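PDB 3TIO: protein YrdA from Escherichia coli, which binds zinc at its subunit interfaces as a homologue of gamma-class carbonic anhydrases, its own catalytic role being unsettled. Local coordinates for residues 64-67 and 68-71. The protein carries 1 engineered substitution. Sequence-based numbering, arbitrary orientation.
Sequences MLHV and THKS. With ZN (zinc ion), chain G.
His66, at the end of strand 64-66, and His69, in the loop that follows, lie on one extended stretch, with Val67 and Thr68 between them, and hold one zinc ion together. Thr68 faces away from the metal; the threonine's OG1 is hydrogen-bonded to Asp113 OD1, which ties this extended link to the rest of the chain. At His69 the side chain comes back toward the strand. Its NE2 binds zinc at 2.1 Å, while Val67 O sits at the edge of this ring, near its plane, 3.3 Å from His69 CD2. His66 coordinates through the other ring nitrogen, ND1, also 2.1 Å from zinc; chi1 of -161° sets CG anti to the backbone N, and chi2 of -150° turns ND1 to the metal. The two donors, His66 ND1 and His69 NE2, are 3.2 Å apart, brought together by the shared ion and not by a hydrogen bond. The imidazoles meet rim to rim, planes at 61°, neither lying over the other's face. On the far side of the His66 ring, NE2 is hydrogen-bonded to Asp47 OD2, a second-shell carboxylate that fixes the ring's rotation and probably makes ND1 a better donor. Beyond His69, Lys70 O accepts a hydrogen bond from Tyr162 OH of a neighbouring subunit. His95 of the same chain and His90 of that neighbouring subunit complete a four-histidine site at the subunit interface, on the left-handed parallel beta-helix characteristic of the gamma-class carbonic anhydrase family.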
loop_
_atom_site.group_PDB
_atom_site.type_symbol
_atom_site.label_atom_id
_atom_site.label_comp_id
_atom_site.label_asym_id
_atom_site.label_seq_id
_atom_site.Cartn_x
_atom_site.Cartn_y
_atom_site.Cartn_z
ATOM N N MET A 64 -2.826 -4.042 5.720
ATOM C CA MET A 64 -2.927 -3.107 6.835
ATOM C C MET A 64 -4.267 -3.392 7.496
ATOM O O MET A 64 -5.323 -3.242 6.875
ATOM C CB MET A 64 -2.875 -1.666 6.311
ATOM C CG MET A 64 -2.428 -0.614 7.326
ATOM S SD MET A 64 -3.630 -0.273 8.624
ATOM C CE MET A 64 -2.817 -0.971 10.059
ATOM N N LEU A 65 -4.209 -3.827 8.749
ATOM C CA LEU A 65 -5.401 -4.171 9.513
ATOM C C LEU A 65 -5.576 -3.253 10.707
ATOM O O LEU A 65 -4.686 -3.149 11.549
ATOM C CB LEU A 65 -5.311 -5.619 10.010
ATOM C CG LEU A 65 -5.648 -6.759 9.045
ATOM C CD1 LEU A 65 -4.783 -6.678 7.796
ATOM C CD2 LEU A 65 -5.437 -8.085 9.754
ATOM N N HIS A 66 -6.720 -2.587 10.780
ATOM C CA HIS A 66 -6.989 -1.712 11.906
ATOM C C HIS A 66 -8.441 -1.842 12.328
ATOM O O HIS A 66 -9.264 -2.442 11.628
ATOM C CB HIS A 66 -6.673 -0.252 11.571
ATOM C CG HIS A 66 -6.502 0.617 12.780
ATOM N ND1 HIS A 66 -6.814 1.958 12.790
ATOM C CD2 HIS A 66 -6.044 0.331 14.023
ATOM C CE1 HIS A 66 -6.561 2.461 13.985
ATOM N NE2 HIS A 66 -6.092 1.494 14.752
ATOM N N VAL A 67 -8.739 -1.275 13.488
ATOM C CA VAL A 67 -10.073 -1.312 14.065
ATOM C C VAL A 67 -10.794 0.008 13.828
ATOM O O VAL A 67 -10.189 0.991 13.399
ATOM C CB VAL A 67 -9.984 -1.563 15.580
ATOM C CG1 VAL A 67 -9.345 -2.917 15.843
ATOM C CG2 VAL A 67 -9.159 -0.467 16.235
ATOM N N THR A 68 -12.095 0.024 14.100
ATOM C CA THR A 68 -12.879 1.237 13.935
ATOM C C THR A 68 -12.438 2.209 15.024
ATOM O O THR A 68 -12.323 1.837 16.193
ATOM C CB THR A 68 -14.388 0.946 14.070
ATOM O OG1 THR A 68 -14.817 0.146 12.960
ATOM C CG2 THR A 68 -15.188 2.238 14.088
ATOM N N HIS A 69 -12.186 3.450 14.628
ATOM C CA HIS A 69 -11.729 4.478 15.558
ATOM C C HIS A 69 -12.810 4.905 16.538
ATOM O O HIS A 69 -13.997 4.661 16.321
ATOM C CB HIS A 69 -11.254 5.711 14.788
ATOM C CG HIS A 69 -10.195 5.425 13.770
ATOM N ND1 HIS A 69 -9.634 6.410 12.988
ATOM C CD2 HIS A 69 -9.597 4.266 13.403
ATOM C CE1 HIS A 69 -8.734 5.873 12.183
ATOM N NE2 HIS A 69 -8.694 4.573 12.417
ATOM N N LYS A 70 -12.387 5.547 17.620
ATOM C CA LYS A 70 -13.322 6.036 18.621
ATOM C C LYS A 70 -13.998 7.259 18.018
ATOM O O LYS A 70 -13.348 8.074 17.362
ATOM C CB LYS A 70 -12.577 6.417 19.902
ATOM C CG LYS A 70 -11.825 5.258 20.535
ATOM C CD LYS A 70 -11.031 5.696 21.756
ATOM C CE LYS A 70 -11.936 6.218 22.858
ATOM N NZ LYS A 70 -11.155 6.587 24.069
ATOM N N SER A 71 -15.304 7.380 18.228
ATOM C CA SER A 71 -16.052 8.510 17.696
ATOM C C SER A 71 -17.378 8.670 18.426
ATOM O O SER A 71 -17.716 7.875 19.303
ATOM C CB SER A 71 -16.323 8.309 16.205
ATOM O OG SER A 71 -17.183 7.203 15.994
HETATM ZN ZN ZN G . -7.745 3.085 11.321
#